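Long-range contacts in kinetochore-associated protein NSL1 homolog (Homo sapiens, PDB 5LSI), which serves as a subunit of the MIS12 complex, which is required for kinetochore formation and for normal chromosome alignment and segregation in mitosis: residues R14-K20 against E63-G69; V34-G38 against L50-Q54. All coordinates share one frame; numbering follows the deposited sequence.

In the fold
From the N terminus an extended arm leads into strand 15-17, and Ser19 caps the start of helix 20-35. The chain then turns, comes back along helix 46-62 and enters strand 65-67, beyond which a short tail follows. Contact 1 (14-20 with 63-69) pairs the two strands and so closes the large loop that holds both helices. Contact 2 (34-38 with 50-54) is nested inside it and closes the short connection between helix 20-35 and helix 46-62. The two lie at opposite ends of the hairpin, their centres 24 Å apart: one joins the base through backbone bonds, the other the turn end through side chains. A chain of another protein packs on both.

Contact 1 of 2, residues R14-K20 against E63-G69; sequences RVRCTSK and ENISING
The Arg14 guanidinium lies flat over Ser66, whose CB sits over the centre of one face, 4.1 Å from Arg14 CZ; Ile65 O and Gly69 O approach it obliquely. CD passes near Glu63 O and Ile65 O, and the bend at chi3 (-60°) beyond it carries the guanidinium over Ser66, while Asp12 takes NH2 in a salt bridge. The amide of Asn68 meets Thr18 instead, with OD1 3.7 Å from Thr18 CB and the two side chains set obliquely. Between these ends the strands run parallel, pairing Val15 with Ile65, Arg16 with Ser66 and Cys17 with Ile67. Four backbone hydrogen bonds alternate across the gap: Val15 N to Asn64 O, Ser66 N to Val15 O, Cys17 N to Ser66 O, and Asn68 N to Cys17 O. The last, at 2.8 Å, is nearly straight, with 172° at its hydrogen. Ser66 OG stands between its own backbone N and carbonyl carbon (chi1 60°), where it joins two waters. One water also donates to Arg14 O; the other donates to Cys17 O and accepts from Gly69 N, which ties the turn after strand 65-67 to Cys17 on strand 15-17. On the other face of the sheet are Val15, Cys17, Ile65 and Ile67. Val15 CB is 4.1 Å from Ile65 CG2, and Ile67 CD1 reaches Cys17 CB at 3.9 Å, with Trp72 lying against both isoleucines. Asn64 and Thr18 hydrogen-bond to a chain of another protein, as does Arg16 through its backbone N; Asn64 ND2 also bonds Ala60 O near the end of helix 46-62. This is a two-stranded parallel sheet at the base of a helical hairpin, in the N-terminal part of NSL1, packed against a chain of another protein.

Contact 2 of 2, residues V34-G38 against L50-Q54; sequences VQKLG and LRDAQ
Leu50 pushes its forked end against the backbone of 34-38: CD2 lies 3.3 Å from Val34 O and also near Gly38 N, while CD1 rests 3.9 Å from Gly38 CA. Its CB points at 34-38, and with CG anti to the carbonyl carbon (chi1 -78°) the fork is carried on toward Gly38. Leu37 CB lies 4.3 Å from Leu50 CD2. Alongside, Val34 turns CG1 to Ala53 CB at 3.8 Å and CG2 to Gln54 OE1, also at 3.8 Å. The Gln54 side chain, bent at chi2 (81°), folds back across Val34 CB with its amide. There it meets the amide of Gln35: Gln35 OE1 is 3.3 Å from Gln54 NE2, and the two amide planes differ by only 14°, although the side chains cross at about a right angle. Gln54 NE2 also makes a weak hydrogen bond to Gly31 O, one turn earlier in helix 20-35. An aromatic side chain of another protein's chain packs on Val34, and Gly38 O accepts from Arg46 NE. With no clear hydrogen bond between 34-38 and 50-54, the contact rests on van der Waals packing around Leu50 and Val34, with the two glutamines closing one side; Gln54 OE1, buried here without a partner in the model, is a probable energetic cost of that packing.

Contact 1 of 2, residues R14-K20 against E63-G69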
loop_
_atom_site.group_PDB
_atom_site.type_symbol
_atom_site.label_atom_id
_atom_site.label_comp_id
_atom_site.label_asym_id
_atom_site.label_seq_id
_atom_site.Cartn_x
_atom_site.Cartn_y
_atom_site.Cartn_z
ATOM N N ARG B 14 -10.691 7.069 -2.671
ATOM C CA ARG B 14 -10.121 6.134 -1.712
ATOM C C ARG B 14 -10.772 4.766 -1.864
ATOM O O ARG B 14 -11.966 4.658 -2.161
ATOM C CB ARG B 14 -10.306 6.655 -0.286
ATOM C CG ARG B 14 -9.559 7.943 0.011
ATOM C CD ARG B 14 -9.892 8.464 1.400
ATOM N NE ARG B 14 -11.321 8.731 1.544
ATOM C CZ ARG B 14 -11.899 9.114 2.678
ATOM N NH1 ARG B 14 -11.173 9.278 3.776
ATOM N NH2 ARG B 14 -13.208 9.330 2.716
ATOM N N VAL B 15 -9.974 3.715 -1.676
ATOM C CA VAL B 15 -10.497 2.355 -1.749
ATOM C C VAL B 15 -11.470 2.133 -0.599
ATOM O O VAL B 15 -11.136 2.362 0.569
ATOM C CB VAL B 15 -9.348 1.337 -1.726
ATOM C CG1 VAL B 15 -9.880 -0.075 -1.916
ATOM C CG2 VAL B 15 -8.323 1.679 -2.794
ATOM N N ARG B 16 -12.683 1.697 -0.929
ATOM C CA ARG B 16 -13.772 1.573 0.041
ATOM C C ARG B 16 -13.659 0.233 0.754
ATOM O O ARG B 16 -14.092 -0.797 0.235
ATOM C CB ARG B 16 -15.123 1.708 -0.653
ATOM C CG ARG B 16 -15.452 3.123 -1.082
ATOM C CD ARG B 16 -16.412 3.153 -2.259
ATOM N NE ARG B 16 -16.747 4.525 -2.631
ATOM C CZ ARG B 16 -17.414 4.863 -3.729
ATOM N NH1 ARG B 16 -17.818 3.926 -4.578
ATOM N NH2 ARG B 16 -17.674 6.139 -3.980
ATOM N N CYS B 17 -13.091 0.242 1.954
ATOM C CA CYS B 17 -12.917 -0.969 2.738
ATOM C C CYS B 17 -13.902 -0.995 3.898
ATOM O O CYS B 17 -14.476 0.029 4.281
ATOM C CB CYS B 17 -11.483 -1.081 3.263
ATOM S SG CYS B 17 -10.254 -1.304 1.959
ATOM N N THR B 18 -14.092 -2.190 4.456
ATOM C CA THR B 18 -15.032 -2.405 5.548
ATOM C C THR B 18 -14.383 -2.865 6.843
ATOM O O THR B 18 -14.940 -2.608 7.912
ATOM C CB THR B 18 -16.093 -3.441 5.150
ATOM O OG1 THR B 18 -15.468 -4.715 4.955
ATOM C CG2 THR B 18 -16.793 -3.028 3.867
ATOM N N SER B 19 -13.234 -3.538 6.786
ATOM C CA SER B 19 -12.616 -4.140 7.963
ATOM C C SER B 19 -11.246 -3.518 8.203
ATOM O O SER B 19 -10.311 -3.738 7.427
ATOM C CB SER B 19 -12.500 -5.655 7.807
ATOM O OG SER B 19 -11.793 -6.207 8.899
ATOM N N LYS B 20 -11.127 -2.765 9.298
ATOM C CA LYS B 20 -9.843 -2.189 9.678
ATOM C C LYS B 20 -8.836 -3.271 10.054
ATOM O O LYS B 20 -7.645 -3.154 9.746
ATOM C CB LYS B 20 -10.050 -1.213 10.834
ATOM C CG LYS B 20 -8.932 -0.219 11.056
ATOM C CD LYS B 20 -9.390 0.881 12.002
ATOM C CE LYS B 20 -8.235 1.763 12.439
ATOM N NZ LYS B 20 -8.694 2.873 13.318
ATOM N N GLU B 63 -4.128 6.238 4.451
ATOM C CA GLU B 63 -4.713 7.510 4.042
ATOM C C GLU B 63 -5.433 7.423 2.703
ATOM O O GLU B 63 -6.121 8.378 2.327
ATOM C CB GLU B 63 -3.637 8.596 3.976
ATOM C CG GLU B 63 -2.851 8.765 5.262
ATOM C CD GLU B 63 -2.762 10.206 5.706
ATOM O OE1 GLU B 63 -3.818 10.870 5.768
ATOM O OE2 GLU B 63 -1.637 10.673 5.988
ATOM N N ASN B 64 -5.304 6.308 1.983
ATOM C CA ASN B 64 -5.934 6.138 0.681
ATOM C C ASN B 64 -7.062 5.113 0.700
ATOM O O ASN B 64 -7.490 4.646 -0.360
ATOM C CB ASN B 64 -4.888 5.754 -0.364
ATOM C CG ASN B 64 -4.126 6.949 -0.873
ATOM O OD1 ASN B 64 -4.621 7.692 -1.718
ATOM N ND2 ASN B 64 -2.921 7.152 -0.353
ATOM N N ILE B 65 -7.550 4.748 1.884
ATOM C CA ILE B 65 -8.728 3.904 2.006
ATOM C C ILE B 65 -9.704 4.586 2.952
ATOM O O ILE B 65 -9.340 5.468 3.733
ATOM C CB ILE B 65 -8.409 2.474 2.511
ATOM C CG1 ILE B 65 -8.082 2.482 4.004
ATOM C CG2 ILE B 65 -7.261 1.859 1.730
ATOM C CD1 ILE B 65 -7.675 1.122 4.544
ATOM N N SER B 66 -10.960 4.174 2.859
ATOM C CA SER B 66 -11.972 4.522 3.839
ATOM C C SER B 66 -12.454 3.246 4.516
ATOM O O SER B 66 -12.499 2.178 3.900
ATOM C CB SER B 66 -13.153 5.261 3.197
ATOM O OG SER B 66 -13.769 4.465 2.198
ATOM N N ILE B 67 -12.791 3.359 5.794
ATOM C CA ILE B 67 -13.351 2.253 6.561
ATOM C C ILE B 67 -14.823 2.577 6.773
ATOM O O ILE B 67 -15.171 3.400 7.628
ATOM C CB ILE B 67 -12.620 2.042 7.891
ATOM C CG1 ILE B 67 -11.138 1.749 7.647
ATOM C CG2 ILE B 67 -13.267 0.910 8.687
ATOM C CD1 ILE B 67 -10.893 0.503 6.828
ATOM N N ASN B 68 -15.689 1.936 5.984
ATOM C CA ASN B 68 -17.128 2.203 6.003
ATOM C C ASN B 68 -17.406 3.688 5.770
ATOM O O ASN B 68 -18.125 4.341 6.530
ATOM C CB ASN B 68 -17.763 1.714 7.308
ATOM C CG ASN B 68 -17.669 0.209 7.474
ATOM O OD1 ASN B 68 -17.975 -0.551 6.555
ATOM N ND2 ASN B 68 -17.236 -0.229 8.651
ATOM N N GLY B 69 -16.807 4.227 4.707
ATOM C CA GLY B 69 -16.975 5.620 4.348
ATOM C C GLY B 69 -16.267 6.617 5.238
ATOM O O GLY B 69 -16.314 7.819 4.946
HETATM O O HOH W 1 -14.151 5.886 -0.340
HETATM O O HOH W 2 -15.565 2.437 3.204
#

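Contact 2 of 2, residues V34-G38 against L50-Q54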
loop_
_atom_site.group_PDB
_atom_site.type_symbol
_atom_site.label_atom_id
_atom_site.label_comp_id
_atom_site.label_asym_id
_atom_site.label_seq_id
_atom_site.Cartn_x
_atom_site.Cartn_y
_atom_site.Cartn_z
ATOM N N VAL B 34 9.115 -4.666 2.802
ATOM C CA VAL B 34 9.864 -3.503 3.266
ATOM C C VAL B 34 11.100 -3.943 4.043
ATOM O O VAL B 34 12.178 -3.348 3.909
ATOM C CB VAL B 34 8.962 -2.587 4.111
ATOM C CG1 VAL B 34 9.755 -1.396 4.627
ATOM C CG2 VAL B 34 7.768 -2.123 3.293
ATOM N N GLN B 35 10.967 -4.990 4.865
ATOM C CA GLN B 35 12.104 -5.482 5.639
ATOM C C GLN B 35 13.222 -5.978 4.733
ATOM O O GLN B 35 14.404 -5.801 5.044
ATOM C CB GLN B 35 11.651 -6.597 6.584
ATOM C CG GLN B 35 10.622 -6.160 7.610
ATOM C CD GLN B 35 11.211 -5.254 8.670
ATOM O OE1 GLN B 35 10.631 -4.225 9.015
ATOM N NE2 GLN B 35 12.368 -5.638 9.199
ATOM N N LYS B 36 12.869 -6.596 3.602
ATOM C CA LYS B 36 13.882 -7.104 2.683
ATOM C C LYS B 36 14.744 -5.994 2.097
ATOM O O LYS B 36 15.837 -6.276 1.597
ATOM C CB LYS B 36 13.224 -7.898 1.553
ATOM C CG LYS B 36 12.337 -9.037 2.020
ATOM C CD LYS B 36 13.076 -9.996 2.933
ATOM C CE LYS B 36 13.111 -11.397 2.338
ATOM N NZ LYS B 36 13.852 -12.360 3.202
ATOM N N LEU B 37 14.277 -4.745 2.135
ATOM C CA LEU B 37 15.106 -3.627 1.698
ATOM C C LEU B 37 16.323 -3.427 2.584
ATOM O O LEU B 37 17.309 -2.837 2.128
ATOM C CB LEU B 37 14.295 -2.337 1.682
ATOM C CG LEU B 37 13.208 -2.210 0.627
ATOM C CD1 LEU B 37 12.186 -1.212 1.126
ATOM C CD2 LEU B 37 13.816 -1.762 -0.691
ATOM N N GLY B 38 16.270 -3.893 3.837
ATOM C CA GLY B 38 17.384 -3.693 4.745
ATOM C C GLY B 38 18.682 -4.280 4.229
ATOM O O GLY B 38 19.762 -3.822 4.604
ATOM N N LEU B 50 14.305 1.695 8.024
ATOM C CA LEU B 50 13.272 0.679 7.855
ATOM C C LEU B 50 12.013 1.038 8.634
ATOM O O LEU B 50 10.898 0.836 8.143
ATOM C CB LEU B 50 13.797 -0.692 8.283
ATOM C CG LEU B 50 14.703 -1.413 7.282
ATOM C CD1 LEU B 50 15.038 -2.814 7.770
ATOM C CD2 LEU B 50 14.047 -1.465 5.908
ATOM N N ARG B 51 12.168 1.552 9.859
ATOM C CA ARG B 51 11.008 2.061 10.583
ATOM C C ARG B 51 10.320 3.168 9.795
ATOM O O ARG B 51 9.088 3.198 9.693
ATOM C CB ARG B 51 11.420 2.568 11.965
ATOM C CG ARG B 51 11.781 1.470 12.963
ATOM C CD ARG B 51 11.825 2.011 14.392
ATOM N NE ARG B 51 12.791 3.095 14.550
ATOM C CZ ARG B 51 14.061 2.920 14.900
ATOM N NH1 ARG B 51 14.523 1.699 15.136
ATOM N NH2 ARG B 51 14.866 3.967 15.015
ATOM N N ASP B 52 11.107 4.081 9.223
ATOM C CA ASP B 52 10.541 5.172 8.435
ATOM C C ASP B 52 9.823 4.637 7.201
ATOM O O ASP B 52 8.690 5.039 6.906
ATOM C CB ASP B 52 11.650 6.151 8.044
ATOM C CG ASP B 52 11.147 7.295 7.190
ATOM O OD1 ASP B 52 9.992 7.729 7.388
ATOM O OD2 ASP B 52 11.908 7.760 6.315
ATOM N N ALA B 53 10.465 3.715 6.477
ATOM C CA ALA B 53 9.860 3.160 5.267
ATOM C C ALA B 53 8.588 2.384 5.582
ATOM O O ALA B 53 7.599 2.475 4.847
ATOM C CB ALA B 53 10.862 2.264 4.538
ATOM N N GLN B 54 8.598 1.602 6.664
ATOM C CA GLN B 54 7.406 0.858 7.056
ATOM C C GLN B 54 6.251 1.798 7.381
ATOM O O GLN B 54 5.112 1.580 6.950
ATOM C CB GLN B 54 7.725 -0.031 8.259
ATOM C CG GLN B 54 6.666 -1.064 8.547
ATOM C CD GLN B 54 6.795 -2.270 7.646
ATOM O OE1 GLN B 54 6.078 -2.394 6.652
ATOM N NE2 GLN B 54 7.717 -3.168 7.983
#